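Local atomic coordinates of YchF GTP-binding protein (Schizosaccharomyces pombe, PDB entry 1NI3), a protein that hydrolyses ATP and, with lower efficiency, GTP, and negatively regulates the G2/M transition of the cell cycle. Residues E160-G165 and K183-I188; E190-Y195 and E214-L219; W321-G326 and P330-V335; F356-E361 and R365-Y370. One frame throughout, in Å; residues are numbered along the deposited sequence.

Interaction 1: residues E160-G165 and K183-I188; sequences EKHLEG and KEEQAI
Leu163 and Gln186 meet at about a right angle, the leucine methyl CD1 resting against the aliphatic part of the glutamine, with Leu163 CD1 lying 3.7 Å from Gln186 CG. The pair illustrates how a long polar residue can serve a helix interface in two ways. Its CG methylene meets the leucine, while the chain, extended beyond CG, carries the amide on past it. There Gln186 NE2 hydrogen-bonds to Thr170 OG1 and weakly to Leu166 O. Although its CB points neither at the opposing helix nor away from it, CG anti to the backbone N (chi1 178°) brings the end of Leu163 to its partner. Between the residues just before these, the approach is polar but loose. Glu185 OE2 comes to the edge of the His162 ring, near its plane, 4.3 Å from His162 CE1; NE2 lies farther off, and no bond joins the two. The segments run antiparallel, as parts of helices 140-168 and 179-199, two arms of a helical hairpin. Leu163 continues along the second arm to Ile189 and Glu190. Glu185 packs on Ile215 of helix 210-217 and His162 on Leu219, so a third element borders the seam.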
loop_
_atom_site.group_PDB
_atom_site.type_symbol
_atom_site.label_atom_id
_atom_site.label_comp_id
_atom_site.label_asym_id
_atom_site.label_seq_id
_atom_site.Cartn_x
_atom_site.Cartn_y
_atom_site.Cartn_z
ATOM N N GLU A 160 -14.512 -20.866 7.848
ATOM C CA GLU A 160 -15.197 -21.976 8.520
ATOM C C GLU A 160 -16.599 -21.541 8.959
ATOM O O GLU A 160 -17.598 -22.168 8.595
ATOM C CB GLU A 160 -14.372 -22.416 9.737
ATOM C CG GLU A 160 -14.903 -23.638 10.506
ATOM C CD GLU A 160 -14.798 -24.936 9.725
ATOM O OE1 GLU A 160 -14.773 -26.007 10.372
ATOM O OE2 GLU A 160 -14.769 -24.892 8.470
ATOM N N LYS A 161 -16.660 -20.460 9.731
ATOM C CA LYS A 161 -17.925 -19.946 10.222
ATOM C C LYS A 161 -18.820 -19.514 9.081
ATOM O O LYS A 161 -19.961 -19.954 8.965
ATOM C CB LYS A 161 -17.680 -18.780 11.192
ATOM C CG LYS A 161 -18.930 -18.280 11.910
ATOM C CD LYS A 161 -19.782 -17.396 11.003
ATOM C CE LYS A 161 -21.148 -17.053 11.596
ATOM N NZ LYS A 161 -21.883 -16.060 10.739
ATOM N N HIS A 162 -18.302 -18.643 8.230
ATOM C CA HIS A 162 -19.087 -18.159 7.093
ATOM C C HIS A 162 -19.575 -19.336 6.250
ATOM O O HIS A 162 -20.726 -19.364 5.805
ATOM C CB HIS A 162 -18.242 -17.214 6.231
ATOM C CG HIS A 162 -18.997 -16.587 5.114
ATOM N ND1 HIS A 162 -19.366 -17.281 3.986
ATOM C CD2 HIS A 162 -19.509 -15.337 4.974
ATOM C CE1 HIS A 162 -20.077 -16.494 3.200
ATOM N NE2 HIS A 162 -20.177 -15.309 3.781
ATOM N N LEU A 163 -18.690 -20.307 6.041
ATOM C CA LEU A 163 -19.015 -21.504 5.271
ATOM C C LEU A 163 -20.113 -22.267 6.004
ATOM O O LEU A 163 -21.008 -22.842 5.386
ATOM C CB LEU A 163 -17.773 -22.381 5.114
ATOM C CG LEU A 163 -17.962 -23.699 4.370
ATOM C CD1 LEU A 163 -18.734 -23.473 3.084
ATOM C CD2 LEU A 163 -16.606 -24.311 4.087
ATOM N N GLU A 164 -20.030 -22.269 7.330
ATOM C CA GLU A 164 -21.033 -22.931 8.151
ATOM C C GLU A 164 -22.384 -22.270 7.883
ATOM O O GLU A 164 -23.412 -22.941 7.822
ATOM C CB GLU A 164 -20.668 -22.791 9.632
ATOM C CG GLU A 164 -21.853 -22.506 10.554
ATOM C CD GLU A 164 -21.482 -21.619 11.735
ATOM O OE1 GLU A 164 -20.699 -22.062 12.605
ATOM O OE2 GLU A 164 -21.972 -20.469 11.792
ATOM N N GLY A 165 -22.371 -20.950 7.721
ATOM C CA GLY A 165 -23.600 -20.217 7.472
ATOM C C GLY A 165 -24.279 -20.551 6.157
ATOM O O GLY A 165 -25.511 -20.600 6.068
ATOM N N LYS A 183 -24.972 -22.332 -4.260
ATOM C CA LYS A 183 -24.168 -23.538 -4.056
ATOM C C LYS A 183 -22.782 -23.387 -4.682
ATOM O O LYS A 183 -21.774 -23.750 -4.076
ATOM C CB LYS A 183 -24.864 -24.766 -4.658
ATOM C CG LYS A 183 -26.186 -25.136 -4.006
ATOM C CD LYS A 183 -26.784 -26.377 -4.659
ATOM C CE LYS A 183 -28.240 -26.610 -4.254
ATOM N NZ LYS A 183 -28.429 -26.788 -2.782
ATOM N N GLU A 184 -22.739 -22.858 -5.903
ATOM C CA GLU A 184 -21.477 -22.644 -6.605
ATOM C C GLU A 184 -20.568 -21.825 -5.689
ATOM O O GLU A 184 -19.359 -22.041 -5.642
ATOM C CB GLU A 184 -21.722 -21.880 -7.916
ATOM C CG GLU A 184 -20.457 -21.566 -8.731
ATOM C CD GLU A 184 -20.290 -20.077 -9.046
ATOM O OE1 GLU A 184 -19.367 -19.720 -9.816
ATOM O OE2 GLU A 184 -21.073 -19.263 -8.513
ATOM N N GLU A 185 -21.169 -20.893 -4.954
ATOM C CA GLU A 185 -20.438 -20.029 -4.035
ATOM C C GLU A 185 -19.848 -20.850 -2.895
ATOM O O GLU A 185 -18.712 -20.631 -2.467
ATOM C CB GLU A 185 -21.374 -18.969 -3.452
ATOM C CG GLU A 185 -20.643 -17.768 -2.865
ATOM C CD GLU A 185 -21.539 -16.861 -2.044
ATOM O OE1 GLU A 185 -22.690 -16.625 -2.467
ATOM O OE2 GLU A 185 -21.088 -16.366 -0.986
ATOM N N GLN A 186 -20.641 -21.793 -2.400
ATOM C CA GLN A 186 -20.222 -22.657 -1.308
ATOM C C GLN A 186 -19.073 -23.549 -1.764
ATOM O O GLN A 186 -18.153 -23.826 -1.000
ATOM C CB GLN A 186 -21.409 -23.506 -0.833
ATOM C CG GLN A 186 -21.128 -24.351 0.403
ATOM C CD GLN A 186 -22.384 -24.656 1.208
ATOM O OE1 GLN A 186 -22.340 -25.397 2.188
ATOM N NE2 GLN A 186 -23.506 -24.065 0.810
ATOM N N ALA A 187 -19.121 -23.992 -3.015
ATOM C CA ALA A 187 -18.064 -24.845 -3.537
ATOM C C ALA A 187 -16.751 -24.058 -3.579
ATOM O O ALA A 187 -15.671 -24.614 -3.344
ATOM C CB ALA A 187 -18.421 -25.332 -4.925
ATOM N N ILE A 188 -16.857 -22.762 -3.874
ATOM C CA ILE A 188 -15.707 -21.876 -3.957
ATOM C C ILE A 188 -15.197 -21.543 -2.559
ATOM O O ILE A 188 -14.000 -21.653 -2.289
ATOM C CB ILE A 188 -16.086 -20.586 -4.690
ATOM C CG1 ILE A 188 -16.498 -20.938 -6.116
ATOM C CG2 ILE A 188 -14.925 -19.594 -4.660
ATOM C CD1 ILE A 188 -16.995 -19.776 -6.934
#

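Interaction 2: residues E190-Y195 and E214-L219; sequences EKVYQY and EIINSL
Val192 is the residue of 190-195 that meets 214-219, and its two methyl groups are shared out between two hydrophobic partners. Followed from its N-terminal end, the second segment begins with Glu214, which turns to a salt bridge with Arg211 of its own helix. Ile215 has its CB directed toward helix 179-199, yet it serves an earlier part of that helix, packing on Glu185, Ile188 and Ile189. Ile216 makes the main contact: its CG1 lies 3.8 Å from Val192 CG2, and its CD1 is 4.0 Å from the same methyl. The two side chains run counter to one another, so the valine branch lies along the isoleucine arm. Ile216 has CG1 anti to its carbonyl carbon (chi1 -61°), which carries that arm to the valine. Asn217 faces elsewhere, its OD1 accepting a hydrogen bond from Gly15 N. Leu219 completes the set more loosely, with CD1 4.5 Å from Val192 CG1, and it also packs on Phe158. The contact across these segments is thus purely aliphatic, with one salt bridge near it, from Lys191 to Glu212 earlier in the second helix. Together they set helix 210-217 against the antiparallel helical hairpin that YchF proteins carry as an insertion in the G domain.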
loop_
_atom_site.group_PDB
_atom_site.type_symbol
_atom_site.label_atom_id
_atom_site.label_comp_id
_atom_site.label_asym_id
_atom_site.label_seq_id
_atom_site.Cartn_x
_atom_site.Cartn_y
_atom_site.Cartn_z
ATOM N N GLU A 190 -15.390 -23.218 -0.216
ATOM C CA GLU A 190 -14.788 -24.475 0.196
ATOM C C GLU A 190 -13.313 -24.491 -0.199
ATOM O O GLU A 190 -12.450 -24.835 0.609
ATOM C CB GLU A 190 -15.513 -25.637 -0.478
ATOM C CG GLU A 190 -15.476 -26.949 0.295
ATOM C CD GLU A 190 -16.207 -26.854 1.617
ATOM O OE1 GLU A 190 -15.537 -26.658 2.660
ATOM O OE2 GLU A 190 -17.454 -26.967 1.613
ATOM N N LYS A 191 -13.033 -24.124 -1.447
ATOM C CA LYS A 191 -11.662 -24.076 -1.948
ATOM C C LYS A 191 -10.858 -23.045 -1.165
ATOM O O LYS A 191 -9.700 -23.277 -0.838
ATOM C CB LYS A 191 -11.642 -23.704 -3.437
ATOM C CG LYS A 191 -12.076 -24.807 -4.393
ATOM C CD LYS A 191 -12.065 -24.315 -5.850
ATOM C CE LYS A 191 -10.698 -23.779 -6.273
ATOM N NZ LYS A 191 -10.752 -23.120 -7.608
ATOM N N VAL A 192 -11.480 -21.899 -0.884
ATOM C CA VAL A 192 -10.825 -20.830 -0.126
ATOM C C VAL A 192 -10.340 -21.408 1.202
ATOM O O VAL A 192 -9.226 -21.116 1.644
ATOM C CB VAL A 192 -11.792 -19.680 0.172
ATOM C CG1 VAL A 192 -11.133 -18.674 1.083
ATOM C CG2 VAL A 192 -12.212 -19.026 -1.128
ATOM N N TYR A 193 -11.187 -22.219 1.835
ATOM C CA TYR A 193 -10.848 -22.843 3.101
ATOM C C TYR A 193 -9.738 -23.841 2.823
ATOM O O TYR A 193 -8.666 -23.787 3.427
ATOM C CB TYR A 193 -12.057 -23.572 3.669
ATOM C CG TYR A 193 -11.845 -24.040 5.088
ATOM C CD1 TYR A 193 -12.057 -23.182 6.167
ATOM C CD2 TYR A 193 -11.409 -25.334 5.351
ATOM C CE1 TYR A 193 -11.844 -23.607 7.479
ATOM C CE2 TYR A 193 -11.189 -25.774 6.650
ATOM C CZ TYR A 193 -11.407 -24.908 7.710
ATOM O OH TYR A 193 -11.193 -25.353 8.993
ATOM N N GLN A 194 -10.018 -24.760 1.905
ATOM C CA GLN A 194 -9.056 -25.774 1.480
ATOM C C GLN A 194 -7.663 -25.153 1.398
ATOM O O GLN A 194 -6.711 -25.676 1.967
ATOM C CB GLN A 194 -9.453 -26.294 0.094
ATOM C CG GLN A 194 -10.167 -27.638 0.071
ATOM C CD GLN A 194 -9.191 -28.799 -0.015
ATOM O OE1 GLN A 194 -8.440 -28.923 -0.987
ATOM N NE2 GLN A 194 -9.195 -29.656 1.001
ATOM N N TYR A 195 -7.561 -24.035 0.681
ATOM C CA TYR A 195 -6.289 -23.338 0.493
ATOM C C TYR A 195 -5.717 -22.899 1.831
ATOM O O TYR A 195 -4.629 -23.316 2.216
ATOM C CB TYR A 195 -6.478 -22.102 -0.412
ATOM C CG TYR A 195 -5.220 -21.614 -1.122
ATOM C CD1 TYR A 195 -4.889 -22.080 -2.397
ATOM C CD2 TYR A 195 -4.348 -20.702 -0.510
ATOM C CE1 TYR A 195 -3.719 -21.656 -3.045
ATOM C CE2 TYR A 195 -3.178 -20.270 -1.154
ATOM C CZ TYR A 195 -2.871 -20.756 -2.417
ATOM O OH TYR A 195 -1.706 -20.365 -3.044
ATOM N N GLU A 214 -13.705 -12.237 -6.983
ATOM C CA GLU A 214 -14.865 -11.449 -6.613
ATOM C C GLU A 214 -15.445 -11.930 -5.291
ATOM O O GLU A 214 -15.652 -11.150 -4.358
ATOM C CB GLU A 214 -15.905 -11.573 -7.713
ATOM C CG GLU A 214 -17.109 -10.715 -7.537
ATOM C CD GLU A 214 -18.068 -10.891 -8.666
ATOM O OE1 GLU A 214 -18.481 -12.049 -8.893
ATOM O OE2 GLU A 214 -18.384 -9.885 -9.339
ATOM N N ILE A 215 -15.710 -13.225 -5.211
ATOM C CA ILE A 215 -16.267 -13.788 -3.989
ATOM C C ILE A 215 -15.325 -13.524 -2.833
ATOM O O ILE A 215 -15.715 -12.944 -1.831
ATOM C CB ILE A 215 -16.487 -15.295 -4.125
ATOM C CG1 ILE A 215 -17.603 -15.542 -5.144
ATOM C CG2 ILE A 215 -16.830 -15.904 -2.769
ATOM C CD1 ILE A 215 -17.873 -16.980 -5.437
ATOM N N ILE A 216 -14.078 -13.936 -2.973
ATOM C CA ILE A 216 -13.130 -13.714 -1.904
ATOM C C ILE A 216 -13.175 -12.274 -1.371
ATOM O O ILE A 216 -13.354 -12.073 -0.170
ATOM C CB ILE A 216 -11.726 -14.088 -2.371
ATOM C CG1 ILE A 216 -11.709 -15.573 -2.747
ATOM C CG2 ILE A 216 -10.714 -13.830 -1.266
ATOM C CD1 ILE A 216 -10.373 -16.094 -3.207
ATOM N N ASN A 217 -13.057 -11.274 -2.242
ATOM C CA ASN A 217 -13.101 -9.877 -1.781
ATOM C C ASN A 217 -14.229 -9.591 -0.792
ATOM O O ASN A 217 -14.093 -8.752 0.108
ATOM C CB ASN A 217 -13.227 -8.917 -2.958
ATOM C CG ASN A 217 -11.965 -8.823 -3.749
ATOM O OD1 ASN A 217 -10.867 -8.799 -3.193
ATOM N ND2 ASN A 217 -12.105 -8.734 -5.060
ATOM N N SER A 218 -15.351 -10.271 -0.973
ATOM C CA SER A 218 -16.481 -10.070 -0.085
ATOM C C SER A 218 -16.161 -10.608 1.301
ATOM O O SER A 218 -16.915 -10.376 2.238
ATOM C CB SER A 218 -17.704 -10.807 -0.603
ATOM O OG SER A 218 -17.476 -12.218 -0.545
ATOM N N LEU A 219 -15.052 -11.320 1.446
ATOM C CA LEU A 219 -14.716 -11.859 2.758
ATOM C C LEU A 219 -13.712 -11.014 3.531
ATOM O O LEU A 219 -13.414 -11.295 4.697
ATOM C CB LEU A 219 -14.171 -13.276 2.625
ATOM C CG LEU A 219 -15.050 -14.273 1.873
ATOM C CD1 LEU A 219 -14.344 -15.611 1.823
ATOM C CD2 LEU A 219 -16.398 -14.392 2.553
#

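Interaction 3: residues W321-G326 and P330-V335; sequences WTIRKG and PQAAGV
Val335 is wedged between Trp321 and Ile323, giving one methyl group to each, and these apolar contacts carry the packing of the strand on the helix. Val335 CG1 approaches the six-membered part of the indole obliquely, 3.9 Å from Trp321 CE3, the valine and the tryptophan passing with their directions reversed. Its other branch, CG2, lies 3.9 Å from Ile323 CG2, where the side chains cross at about a right angle. Ile323 adopts the crowded position for CG1, between backbone N and carbonyl carbon (chi1 58°); this leaves CG2 as the branch that meets the helix. The same methyl also sits over Ala332, 4.2 Å from its CA and 4.4 Å from its CB, and the small alanine lets the backbones come close there. No hydrogen bond joins the two segments, and several of their polar groups bond to other residues. Trp321 NE1 bonds to Thr312 OG1, Thr322 OG1 to Tyr302 OH, and Ala332 O to Tyr310 OH. The example shows a helix set on a strand by apolar packing, through alternate residues of that strand. The two short segments pass 8.8 Å apart at 145°, so the helix runs roughly back along the strand. Strand 317-324 pairs antiparallel with strand 307-312 through backbone bonds, while helix 338-342 and Trp387 pack against other sides of helix 329-336 in the TGS domain.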
loop_
_atom_site.group_PDB
_atom_site.type_symbol
_atom_site.label_atom_id
_atom_site.label_comp_id
_atom_site.label_asym_id
_atom_site.label_seq_id
_atom_site.Cartn_x
_atom_site.Cartn_y
_atom_site.Cartn_z
ATOM N N TRP A 321 -3.681 13.767 -8.603
ATOM C CA TRP A 321 -4.869 13.091 -8.098
ATOM C C TRP A 321 -4.746 11.573 -8.163
ATOM O O TRP A 321 -4.450 11.011 -9.213
ATOM C CB TRP A 321 -6.103 13.550 -8.880
ATOM C CG TRP A 321 -6.239 15.042 -8.942
ATOM C CD1 TRP A 321 -5.564 15.902 -9.769
ATOM C CD2 TRP A 321 -7.030 15.861 -8.072
ATOM N NE1 TRP A 321 -5.881 17.204 -9.456
ATOM C CE2 TRP A 321 -6.776 17.207 -8.426
ATOM C CE3 TRP A 321 -7.919 15.588 -7.026
ATOM C CZ2 TRP A 321 -7.389 18.275 -7.770
ATOM C CZ3 TRP A 321 -8.527 16.659 -6.371
ATOM C CH2 TRP A 321 -8.255 17.988 -6.751
ATOM N N THR A 322 -4.974 10.902 -7.042
ATOM C CA THR A 322 -4.862 9.451 -7.044
ATOM C C THR A 322 -6.078 8.748 -7.637
ATOM O O THR A 322 -7.213 9.069 -7.304
ATOM C CB THR A 322 -4.653 8.906 -5.630
ATOM O OG1 THR A 322 -3.376 9.327 -5.139
ATOM C CG2 THR A 322 -4.718 7.386 -5.627
ATOM N N ILE A 323 -5.839 7.784 -8.517
ATOM C CA ILE A 323 -6.938 7.025 -9.111
ATOM C C ILE A 323 -6.538 5.552 -9.261
ATOM O O ILE A 323 -5.364 5.209 -9.139
ATOM C CB ILE A 323 -7.365 7.607 -10.493
ATOM C CG1 ILE A 323 -6.175 7.604 -11.447
ATOM C CG2 ILE A 323 -7.931 9.005 -10.323
ATOM C CD1 ILE A 323 -6.580 7.412 -12.892
ATOM N N ARG A 324 -7.505 4.681 -9.526
ATOM C CA ARG A 324 -7.189 3.266 -9.676
ATOM C C ARG A 324 -6.676 2.925 -11.060
ATOM O O ARG A 324 -7.172 3.440 -12.066
ATOM C CB ARG A 324 -8.402 2.396 -9.335
ATOM C CG ARG A 324 -8.595 2.197 -7.850
ATOM C CD ARG A 324 -7.502 1.318 -7.277
ATOM N NE ARG A 324 -7.819 -0.107 -7.383
ATOM C CZ ARG A 324 -8.674 -0.736 -6.576
ATOM N NH1 ARG A 324 -9.298 -0.068 -5.601
ATOM N NH2 ARG A 324 -8.909 -2.032 -6.737
ATOM N N LYS A 325 -5.685 2.039 -11.088
ATOM C CA LYS A 325 -5.031 1.597 -12.311
ATOM C C LYS A 325 -5.902 1.525 -13.557
ATOM O O LYS A 325 -5.409 1.722 -14.661
ATOM C CB LYS A 325 -4.374 0.232 -12.089
ATOM C CG LYS A 325 -2.853 0.231 -12.226
ATOM C CD LYS A 325 -2.373 -0.467 -13.502
ATOM C CE LYS A 325 -2.703 0.315 -14.780
ATOM N NZ LYS A 325 -2.374 -0.436 -16.042
ATOM N N GLY A 326 -7.188 1.242 -13.411
ATOM C CA GLY A 326 -8.003 1.159 -14.612
ATOM C C GLY A 326 -9.166 2.121 -14.666
ATOM O O GLY A 326 -10.146 1.880 -15.366
ATOM N N PRO A 330 -14.358 9.826 -16.897
ATOM C CA PRO A 330 -15.452 10.374 -16.085
ATOM C C PRO A 330 -15.197 10.225 -14.587
ATOM O O PRO A 330 -15.176 11.216 -13.851
ATOM C CB PRO A 330 -16.665 9.576 -16.555
ATOM C CG PRO A 330 -16.336 9.288 -17.993
ATOM C CD PRO A 330 -14.875 8.892 -17.913
ATOM N N GLN A 331 -14.990 8.989 -14.138
ATOM C CA GLN A 331 -14.730 8.727 -12.725
ATOM C C GLN A 331 -13.545 9.549 -12.240
ATOM O O GLN A 331 -13.616 10.196 -11.198
ATOM C CB GLN A 331 -14.449 7.238 -12.502
ATOM C CG GLN A 331 -15.602 6.329 -12.869
ATOM C CD GLN A 331 -15.806 6.236 -14.373
ATOM O OE1 GLN A 331 -16.936 6.168 -14.851
ATOM N NE2 GLN A 331 -14.709 6.207 -15.122
ATOM N N ALA A 332 -12.457 9.511 -13.001
ATOM C CA ALA A 332 -11.249 10.261 -12.661
ATOM C C ALA A 332 -11.597 11.710 -12.357
ATOM O O ALA A 332 -11.140 12.282 -11.375
ATOM C CB ALA A 332 -10.263 10.206 -13.811
ATOM N N ALA A 333 -12.405 12.303 -13.226
ATOM C CA ALA A 333 -12.822 13.682 -13.058
ATOM C C ALA A 333 -13.681 13.801 -11.805
ATOM O O ALA A 333 -13.613 14.794 -11.076
ATOM C CB ALA A 333 -13.602 14.131 -14.274
ATOM N N GLY A 334 -14.497 12.780 -11.559
ATOM C CA GLY A 334 -15.361 12.800 -10.398
ATOM C C GLY A 334 -14.546 13.052 -9.151
ATOM O O GLY A 334 -15.005 13.700 -8.212
ATOM N N VAL A 335 -13.321 12.536 -9.153
ATOM C CA VAL A 335 -12.406 12.680 -8.023
ATOM C C VAL A 335 -12.319 14.127 -7.499
ATOM O O VAL A 335 -12.407 14.364 -6.291
ATOM C CB VAL A 335 -10.997 12.179 -8.408
ATOM C CG1 VAL A 335 -10.035 12.352 -7.250
ATOM C CG2 VAL A 335 -11.072 10.713 -8.815
#

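Interaction 4: residues F356-E361 and R365-Y370; sequences FDYKTE and RAAGKY
Glu361 runs alongside Arg365 and overlaps the CE1 corner of Tyr370, all in one cluster. Its OE2 comes to the edge of the guanidinium, near that group's plane, and forms a salt bridge of 2.8 Å with Arg365 NH1; the planes of carboxylate and guanidinium are only 16° apart. The carboxylate also lies nearly parallel to the tyrosine ring (7°), above its CE1 region, with Glu361 CD 3.6 Å from Tyr370 CE1. Arg365 in turn lies flat over Tyr370, whose CE2 stands over the centre of the guanidinium. With CG anti to the backbone N (chi1 -161°) and the chain extended, Glu361 reaches both partners. A backbone hydrogen bond, Arg365 N to Glu361 O at 2.7 Å, holds the two residues one helical turn apart. An alanine here would remove the carboxylate, and is likely to leave the arginine without its mate and freer to swing off the tyrosine. Separately, Tyr358 sets the CE2 side of its ring on Ala367 CB, at 3.4 Å. Thr360 takes the N-cap position of helix 361-366, which follows helix 352-358 closely; beside them lies strand 346-350, where Met350 packs on Glu361 and Tyr370 and Glu348 hydrogen-bonds to Tyr370 OH.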
loop_
_atom_site.group_PDB
_atom_site.type_symbol
_atom_site.label_atom_id
_atom_site.label_comp_id
_atom_site.label_asym_id
_atom_site.label_seq_id
_atom_site.Cartn_x
_atom_site.Cartn_y
_atom_site.Cartn_z
ATOM N N PHE A 356 5.851 16.878 -21.662
ATOM C CA PHE A 356 7.259 16.932 -21.281
ATOM C C PHE A 356 8.157 17.169 -22.479
ATOM O O PHE A 356 9.261 17.709 -22.347
ATOM C CB PHE A 356 7.701 15.639 -20.609
ATOM C CG PHE A 356 9.186 15.549 -20.417
ATOM C CD1 PHE A 356 9.839 16.405 -19.537
ATOM C CD2 PHE A 356 9.939 14.644 -21.153
ATOM C CE1 PHE A 356 11.234 16.365 -19.395
ATOM C CE2 PHE A 356 11.330 14.596 -21.019
ATOM C CZ PHE A 356 11.977 15.455 -20.142
ATOM N N ASP A 357 7.692 16.750 -23.651
ATOM C CA ASP A 357 8.480 16.929 -24.868
ATOM C C ASP A 357 8.294 18.304 -25.509
ATOM O O ASP A 357 9.147 18.749 -26.276
ATOM C CB ASP A 357 8.148 15.827 -25.883
ATOM C CG ASP A 357 8.617 14.459 -25.424
ATOM O OD1 ASP A 357 9.771 14.342 -24.947
ATOM O OD2 ASP A 357 7.840 13.490 -25.552
ATOM N N TYR A 358 7.194 18.977 -25.187
ATOM C CA TYR A 358 6.926 20.283 -25.769
ATOM C C TYR A 358 7.072 21.441 -24.808
ATOM O O TYR A 358 7.036 22.604 -25.216
ATOM C CB TYR A 358 5.540 20.302 -26.370
ATOM C CG TYR A 358 5.457 19.473 -27.618
ATOM C CD1 TYR A 358 5.609 18.090 -27.571
ATOM C CD2 TYR A 358 5.224 20.074 -28.856
ATOM C CE1 TYR A 358 5.532 17.325 -28.731
ATOM C CE2 TYR A 358 5.144 19.324 -30.017
ATOM C CZ TYR A 358 5.295 17.953 -29.948
ATOM O OH TYR A 358 5.198 17.223 -31.107
ATOM N N LYS A 359 7.199 21.128 -23.528
ATOM C CA LYS A 359 7.398 22.156 -22.525
ATOM C C LYS A 359 6.371 23.291 -22.574
ATOM O O LYS A 359 6.738 24.442 -22.379
ATOM C CB LYS A 359 8.802 22.745 -22.688
ATOM C CG LYS A 359 9.838 21.815 -23.322
ATOM C CD LYS A 359 10.128 20.585 -22.481
ATOM C CE LYS A 359 11.520 20.018 -22.760
ATOM N NZ LYS A 359 11.884 18.866 -21.882
ATOM N N THR A 360 5.104 22.980 -22.857
ATOM C CA THR A 360 4.038 23.998 -22.907
ATOM C C THR A 360 2.791 23.477 -23.606
ATOM O O THR A 360 2.879 22.765 -24.601
ATOM C CB THR A 360 4.471 25.262 -23.666
ATOM O OG1 THR A 360 3.377 26.183 -23.727
ATOM C CG2 THR A 360 4.888 24.911 -25.068
ATOM N N GLU A 361 1.627 23.851 -23.093
ATOM C CA GLU A 361 0.372 23.408 -23.676
ATOM C C GLU A 361 0.306 23.692 -25.174
ATOM O O GLU A 361 0.160 22.768 -25.977
ATOM C CB GLU A 361 -0.793 24.089 -22.974
ATOM C CG GLU A 361 -2.114 23.392 -23.183
ATOM C CD GLU A 361 -3.228 24.078 -22.438
ATOM O OE1 GLU A 361 -2.996 24.449 -21.266
ATOM O OE2 GLU A 361 -4.328 24.239 -23.013
ATOM N N ARG A 365 -0.207 21.279 -28.210
ATOM C CA ARG A 365 -1.568 21.540 -28.673
ATOM C C ARG A 365 -1.557 21.829 -30.169
ATOM O O ARG A 365 -2.524 21.556 -30.888
ATOM C CB ARG A 365 -2.156 22.732 -27.932
ATOM C CG ARG A 365 -3.588 23.008 -28.276
ATOM C CD ARG A 365 -4.216 23.821 -27.176
ATOM N NE ARG A 365 -5.663 23.847 -27.294
ATOM C CZ ARG A 365 -6.469 24.270 -26.330
ATOM N NH1 ARG A 365 -5.955 24.700 -25.183
ATOM N NH2 ARG A 365 -7.786 24.259 -26.504
ATOM N N ALA A 366 -0.436 22.382 -30.621
ATOM C CA ALA A 366 -0.226 22.724 -32.015
ATOM C C ALA A 366 0.152 21.463 -32.769
ATOM O O ALA A 366 -0.076 21.360 -33.972
ATOM C CB ALA A 366 0.882 23.752 -32.127
ATOM N N ALA A 367 0.738 20.509 -32.051
ATOM C CA ALA A 367 1.145 19.236 -32.640
ATOM C C ALA A 367 0.025 18.204 -32.481
ATOM O O ALA A 367 0.245 16.995 -32.592
ATOM C CB ALA A 367 2.423 18.734 -31.981
ATOM N N GLY A 368 -1.181 18.699 -32.211
ATOM C CA GLY A 368 -2.334 17.828 -32.051
ATOM C C GLY A 368 -2.360 17.031 -30.759
ATOM O O GLY A 368 -3.381 16.419 -30.416
ATOM N N LYS A 369 -1.239 17.035 -30.041
ATOM C CA LYS A 369 -1.124 16.300 -28.790
ATOM C C LYS A 369 -2.032 16.805 -27.674
ATOM O O LYS A 369 -1.871 16.403 -26.523
ATOM C CB LYS A 369 0.333 16.292 -28.327
ATOM C CG LYS A 369 1.108 15.062 -28.797
ATOM C CD LYS A 369 0.946 14.818 -30.299
ATOM C CE LYS A 369 1.259 13.356 -30.684
ATOM N NZ LYS A 369 2.659 12.900 -30.382
ATOM N N TYR A 370 -2.980 17.682 -27.988
ATOM C CA TYR A 370 -3.901 18.131 -26.951
ATOM C C TYR A 370 -5.178 17.343 -27.152
ATOM O O TYR A 370 -6.245 17.899 -27.428
ATOM C CB TYR A 370 -4.203 19.618 -27.064
ATOM C CG TYR A 370 -4.934 20.177 -25.851
ATOM C CD1 TYR A 370 -4.251 20.482 -24.673
ATOM C CD2 TYR A 370 -6.300 20.452 -25.904
ATOM C CE1 TYR A 370 -4.909 21.055 -23.585
ATOM C CE2 TYR A 370 -6.973 21.016 -24.825
ATOM C CZ TYR A 370 -6.274 21.327 -23.671
ATOM O OH TYR A 370 -6.932 21.934 -22.627
#

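In the fold
Interactions 1 and 2 share helix 179-199 and touch, with centres about 8 Å apart; Ile188 and Ile215 pack where they join. Interaction 2 is fully buried and aliphatic, whereas interaction 1, farther from the centre of the chain, mixes a leucine with polar chains. Interactions 3 and 4 both belong to the TGS range but lie about 23 Å apart between centres. The first of these is partly buried and apolar, joining strand to helix. Interaction 4, the outermost of the four, lies at the surface and alone has a salt bridge and a hydrogen bond between its segments. Only this surface contact is bridged by a charge pair; the others rely mainly on apolar packing.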